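Local atomic coordinates of 3-ketosteroid-delta4-5alpha-dehydrogenase (Rhodococcus jostii, PDB entry 4AT2), a protein that catalyses the FAD-dependent 4,5-dehydrogenation of 3-ketosteroids in steroid catabolism, probably giving 4-ene products such as 4-androstene-3,17-dione. Residues A[324-327]-A[331-334]; A[407-412]-A[421-426]. All blocks are in the same frame, centred on the assembly; numbering follows the deposited sequence.

Contact 1 of 2, residues A[324-327]-A[331-334]; sequences ILVN and QRYV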
loop_
_atom_site.group_PDB
_atom_site.type_symbol
_atom_site.label_atom_id
_atom_site.label_comp_id
_atom_site.label_asym_id
_atom_site.label_seq_id
_atom_site.Cartn_x
_atom_site.Cartn_y
_atom_site.Cartn_z
ATOM N N ILE A 324 3.972 12.520 -26.363
ATOM C CA ILE A 324 3.566 12.833 -24.997
ATOM C C ILE A 324 2.528 11.842 -24.508
ATOM O O ILE A 324 1.620 11.443 -25.253
ATOM C CB ILE A 324 3.058 14.281 -24.836
ATOM C CG1 ILE A 324 1.868 14.577 -25.766
ATOM C CG2 ILE A 324 4.200 15.244 -25.124
ATOM C CD1 ILE A 324 1.122 15.846 -25.391
ATOM N N LEU A 325 2.681 11.430 -23.254
ATOM C CA LEU A 325 1.673 10.593 -22.621
ATOM C C LEU A 325 0.616 11.476 -21.985
ATOM O O LEU A 325 0.939 12.427 -21.284
ATOM C CB LEU A 325 2.301 9.697 -21.549
ATOM C CG LEU A 325 3.108 8.517 -22.084
ATOM C CD1 LEU A 325 3.926 7.909 -20.958
ATOM C CD2 LEU A 325 2.221 7.469 -22.764
ATOM N N VAL A 326 -0.646 11.174 -22.254
ATOM C CA VAL A 326 -1.726 11.873 -21.574
ATOM C C VAL A 326 -2.610 10.884 -20.841
ATOM O O VAL A 326 -2.719 9.729 -21.243
ATOM C CB VAL A 326 -2.556 12.786 -22.517
ATOM C CG1 VAL A 326 -1.661 13.877 -23.106
ATOM C CG2 VAL A 326 -3.286 11.983 -23.594
ATOM N N ASN A 327 -3.219 11.332 -19.745
ATOM C CA ASN A 327 -4.151 10.491 -19.008
ATOM C C ASN A 327 -5.560 10.524 -19.625
ATOM O O ASN A 327 -5.750 11.036 -20.736
ATOM C CB ASN A 327 -4.131 10.895 -17.525
ATOM C CG ASN A 327 -4.636 12.306 -17.289
ATOM O OD1 ASN A 327 -5.263 12.924 -18.157
ATOM N ND2 ASN A 327 -4.380 12.822 -16.088
ATOM N N GLN A 331 -4.392 14.992 -20.089
ATOM C CA GLN A 331 -3.347 15.765 -19.396
ATOM C C GLN A 331 -2.031 15.000 -19.327
ATOM O O GLN A 331 -2.028 13.802 -19.055
ATOM C CB GLN A 331 -3.772 16.043 -17.945
ATOM C CG GLN A 331 -5.049 16.856 -17.808
ATOM C CD GLN A 331 -5.651 16.758 -16.416
ATOM O OE1 GLN A 331 -5.371 15.826 -15.667
ATOM N NE2 GLN A 331 -6.488 17.714 -16.066
ATOM N N ARG A 332 -0.908 15.695 -19.516
ATOM C CA ARG A 332 0.396 15.068 -19.259
ATOM C C ARG A 332 0.611 14.834 -17.763
ATOM O O ARG A 332 0.104 15.599 -16.930
ATOM C CB ARG A 332 1.534 15.911 -19.840
ATOM C CG ARG A 332 1.595 15.866 -21.350
ATOM C CD ARG A 332 2.808 16.621 -21.875
ATOM N NE ARG A 332 4.090 15.964 -21.558
ATOM C CZ ARG A 332 5.132 16.566 -20.977
ATOM N NH1 ARG A 332 5.045 17.828 -20.561
ATOM N NH2 ARG A 332 6.263 15.888 -20.765
ATOM N N TYR A 333 1.373 13.798 -17.420
ATOM C CA TYR A 333 1.568 13.446 -15.996
ATOM C C TYR A 333 2.943 12.876 -15.647
ATOM O O TYR A 333 3.262 12.734 -14.465
ATOM C CB TYR A 333 0.476 12.452 -15.549
ATOM C CG TYR A 333 0.521 11.139 -16.313
ATOM C CD1 TYR A 333 -0.164 11.003 -17.529
ATOM C CD2 TYR A 333 1.223 10.032 -15.815
ATOM C CE1 TYR A 333 -0.132 9.818 -18.246
ATOM C CE2 TYR A 333 1.260 8.828 -16.526
ATOM C CZ TYR A 333 0.573 8.730 -17.732
ATOM O OH TYR A 333 0.598 7.567 -18.471
ATOM N N VAL A 334 3.747 12.532 -16.658
ATOM C CA VAL A 334 5.074 11.939 -16.411
ATOM C C VAL A 334 6.040 12.351 -17.541
ATOM O O VAL A 334 5.634 12.387 -18.694
ATOM C CB VAL A 334 4.975 10.393 -16.281
ATOM C CG1 VAL A 334 4.491 9.734 -17.585
ATOM C CG2 VAL A 334 6.285 9.779 -15.791
HETATM O O HOH W 1 2.978 12.720 -19.527
#

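Contact 2 of 2, residues A[407-412]-A[421-426]; sequences EVYNKH and LHKKSE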
loop_
_atom_site.group_PDB
_atom_site.type_symbol
_atom_site.label_atom_id
_atom_site.label_comp_id
_atom_site.label_asym_id
_atom_site.label_seq_id
_atom_site.Cartn_x
_atom_site.Cartn_y
_atom_site.Cartn_z
ATOM N N GLU A 407 -1.275 22.588 -27.046
ATOM C CA GLU A 407 -0.937 24.008 -27.285
ATOM C C GLU A 407 0.136 24.484 -26.292
ATOM O O GLU A 407 1.132 25.101 -26.693
ATOM C CB GLU A 407 -2.173 24.906 -27.193
ATOM C CG GLU A 407 -3.052 24.873 -28.432
ATOM C CD GLU A 407 -4.435 25.458 -28.196
ATOM O OE1 GLU A 407 -4.661 26.111 -27.148
ATOM O OE2 GLU A 407 -5.316 25.248 -29.066
ATOM N N VAL A 408 -0.065 24.183 -25.012
ATOM C CA VAL A 408 0.859 24.626 -23.958
ATOM C C VAL A 408 2.193 23.889 -24.111
ATOM O O VAL A 408 3.267 24.506 -24.059
ATOM C CB VAL A 408 0.244 24.437 -22.551
ATOM C CG1 VAL A 408 1.260 24.747 -21.439
ATOM C CG2 VAL A 408 -0.994 25.314 -22.408
ATOM N N TYR A 409 2.126 22.586 -24.369
ATOM C CA TYR A 409 3.343 21.805 -24.559
ATOM C C TYR A 409 4.147 22.376 -25.714
ATOM O O TYR A 409 5.361 22.576 -25.604
ATOM C CB TYR A 409 3.013 20.336 -24.834
ATOM C CG TYR A 409 4.245 19.490 -25.075
ATOM C CD1 TYR A 409 4.984 18.992 -24.003
ATOM C CD2 TYR A 409 4.675 19.199 -26.373
ATOM C CE1 TYR A 409 6.120 18.223 -24.218
ATOM C CE2 TYR A 409 5.805 18.425 -26.597
ATOM C CZ TYR A 409 6.517 17.942 -25.511
ATOM O OH TYR A 409 7.639 17.180 -25.713
ATOM N N ASN A 410 3.461 22.639 -26.823
ATOM C CA ASN A 410 4.136 23.135 -28.014
ATOM C C ASN A 410 4.719 24.524 -27.852
ATOM O O ASN A 410 5.772 24.813 -28.423
ATOM C CB ASN A 410 3.201 23.118 -29.221
ATOM C CG ASN A 410 3.050 21.737 -29.817
ATOM O OD1 ASN A 410 3.640 20.769 -29.336
ATOM N ND2 ASN A 410 2.270 21.646 -30.901
ATOM N N LYS A 411 4.037 25.389 -27.103
ATOM C CA LYS A 411 4.556 26.750 -26.894
ATOM C C LYS A 411 5.938 26.684 -26.237
ATOM O O LYS A 411 6.894 27.345 -26.668
ATOM C CB LYS A 411 3.580 27.563 -26.031
ATOM C CG LYS A 411 4.076 28.962 -25.692
ATOM C CD LYS A 411 3.016 29.754 -24.937
ATOM C CE LYS A 411 3.026 29.417 -23.458
ATOM N NZ LYS A 411 1.901 28.521 -23.061
ATOM N N HIS A 412 6.053 25.854 -25.211
ATOM C CA HIS A 412 7.329 25.703 -24.515
ATOM C C HIS A 412 8.287 24.832 -25.278
ATOM O O HIS A 412 9.491 25.079 -25.273
ATOM C CB HIS A 412 7.105 25.193 -23.101
ATOM C CG HIS A 412 6.341 26.163 -22.238
ATOM N ND1 HIS A 412 6.917 27.254 -21.689
ATOM C CD2 HIS A 412 5.000 26.198 -21.874
ATOM C CE1 HIS A 412 5.993 27.943 -20.983
ATOM N NE2 HIS A 412 4.817 27.303 -21.098
ATOM N N LEU A 421 6.948 19.016 -16.747
ATOM C CA LEU A 421 7.403 17.685 -16.310
ATOM C C LEU A 421 8.905 17.456 -16.446
ATOM O O LEU A 421 9.426 16.431 -15.994
ATOM C CB LEU A 421 6.603 16.586 -17.035
ATOM C CG LEU A 421 5.175 16.489 -16.472
ATOM C CD1 LEU A 421 4.192 15.986 -17.504
ATOM C CD2 LEU A 421 5.144 15.656 -15.194
ATOM N N HIS A 422 9.600 18.410 -17.064
ATOM C CA HIS A 422 11.070 18.360 -17.154
ATOM C C HIS A 422 11.636 17.186 -17.915
ATOM O O HIS A 422 12.720 16.700 -17.598
ATOM C CB HIS A 422 11.702 18.520 -15.768
ATOM C CG HIS A 422 11.165 19.708 -15.025
ATOM N ND1 HIS A 422 11.434 20.973 -15.407
ATOM C CD2 HIS A 422 10.294 19.793 -13.944
ATOM C CE1 HIS A 422 10.797 21.827 -14.583
ATOM N NE2 HIS A 422 10.089 21.104 -13.698
ATOM N N LYS A 423 10.922 16.720 -18.935
ATOM C CA LYS A 423 11.563 15.852 -19.925
ATOM C C LYS A 423 12.821 16.571 -20.449
ATOM O O LYS A 423 12.801 17.777 -20.685
ATOM C CB LYS A 423 10.577 15.518 -21.056
ATOM C CG LYS A 423 11.175 14.720 -22.213
ATOM C CD LYS A 423 10.088 14.159 -23.112
ATOM C CE LYS A 423 9.258 15.267 -23.760
ATOM N NZ LYS A 423 8.097 14.669 -24.486
ATOM N N LYS A 424 13.919 15.826 -20.606
ATOM C CA LYS A 424 15.152 16.417 -21.119
ATOM C C LYS A 424 14.966 17.072 -22.484
ATOM O O LYS A 424 14.256 16.551 -23.347
ATOM C CB LYS A 424 16.242 15.362 -21.199
ATOM C CG LYS A 424 16.731 14.903 -19.828
ATOM C CD LYS A 424 18.005 14.059 -19.938
ATOM C CE LYS A 424 17.806 12.775 -20.742
ATOM N NZ LYS A 424 16.749 11.877 -20.172
ATOM N N SER A 425 15.648 18.199 -22.659
ATOM C CA SER A 425 15.506 19.039 -23.843
ATOM C C SER A 425 15.742 18.304 -25.165
ATOM O O SER A 425 15.089 18.596 -26.164
ATOM C CB SER A 425 16.433 20.244 -23.724
ATOM O OG SER A 425 16.126 21.186 -24.721
ATOM N N GLU A 426 16.648 17.330 -25.165
ATOM C CA GLU A 426 16.925 16.520 -26.354
ATOM C C GLU A 426 15.685 15.810 -26.915
ATOM O O GLU A 426 15.625 15.489 -28.105
ATOM C CB GLU A 426 18.030 15.493 -26.059
ATOM C CG GLU A 426 17.931 14.824 -24.687
ATOM C CD GLU A 426 18.830 15.467 -23.625
ATOM O OE1 GLU A 426 18.740 16.699 -23.390
ATOM O OE2 GLU A 426 19.634 14.724 -23.002
#

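Contact 1 of 2, residues A[324-327]-A[331-334]
N327 and Q331 face each other where the chain turns steeply after the strand, and three hydrogen bonds tie them. The backbone N of N327 gives its hydrogen to Q331 O at 2.8 Å. In return the N of Q331 reaches N327 OD1 at 3.0 Å, coming from above the amide carbonyl plane. The third bond joins the side-chain amides: N327 ND2 donates to Q331 OE1 at 3.2 Å, nearly straight at 172°, although the two amide planes are turned 44° apart. N327 can fold back this way because its CG sits between the backbone N and the carbonyl carbon (chi1 65°). R329 in the turn adds a backbone bond to N327 OD1 and a side-chain bond to Q331 OE1, while Q331 NE2 crosses to R332 O of the second subunit.

Strand 324-326 lies at the margin of a four-stranded antiparallel sheet, bonded on its other side to strand 356-360, and the chain leaving the turn swings across it at a steep angle instead of adding another strand. L325 makes the apolar part of the contact. Its CB lies 4.1 Å from Y333 CE1, and its CD1 lies 3.9 Å from V334 CG1. A water lies within hydrogen-bonding distance of L325 O and V334 O, and accepts from Y333 N at 2.9 Å. One residue earlier on the strand, I324 CG2 packs 3.6 Å from R332 NE; the guanidinium goes on to salt bridges with E336 and D418.

Contact 2 of 2, residues A[407-412]-A[421-426]
The polar link is a single hydrogen bond: K423 NZ donates to Y409 OH at 2.8 Å. The two side chains cross at about a right angle, and the ammonium group meets the phenol at its hydroxyl end, obliquely to the ring. Only here do the segments touch, for the nearest CA pair, Y409 and L421, is 10.1 Å apart. Y409 reaches out across the space between helix and loop because its CG stands anti to the backbone N (chi1 178°), carrying the ring away from the helix. K423 points toward the helix from the loop, its chain extended as far as CD and then bent at chi3 (62°), which brings NZ round to the hydroxyl.

In the fold, this joins helix 401-413 to the irregular connection that leads on to strand 435-439, and the bond spans a short connection of eight residues.

Apolar packing plays little part. The approach of K423 CE to Y409 OH, 3.2 Å, follows from the hydrogen bond, and the two segments bury just 74 Å² on each other.

The charge interaction runs outside the pair. K423 NZ also forms a salt bridge with E336, so the buried ammonium is gripped by a carboxylate as well as a hydroxyl, an environment that would favour its protonated form. D418 accepts hydrogen bonds from the backbone N of both L421 and K423, fixing the start of the segment that carries the lysine.

Contact 1 and contact 2 follow one another along the chain, yet their centres lie only 12 Å apart and their side chains pack directly. I324 CG2 rests 3.6 Å from Y409 CZ, and R332 CB lies 3.5 Å from L421 CD1. Charge joins them too: E336 pairs with both R332 and K423, and its carboxylate also accepts from L325 N, while D418 holds R332 together with the backbone of 421-426. Both contacts reach the second subunit. Neither includes a residue of the steroid pocket; the side chain of L325 is about 13 Å from the bound 4-androstene-3,17-dione.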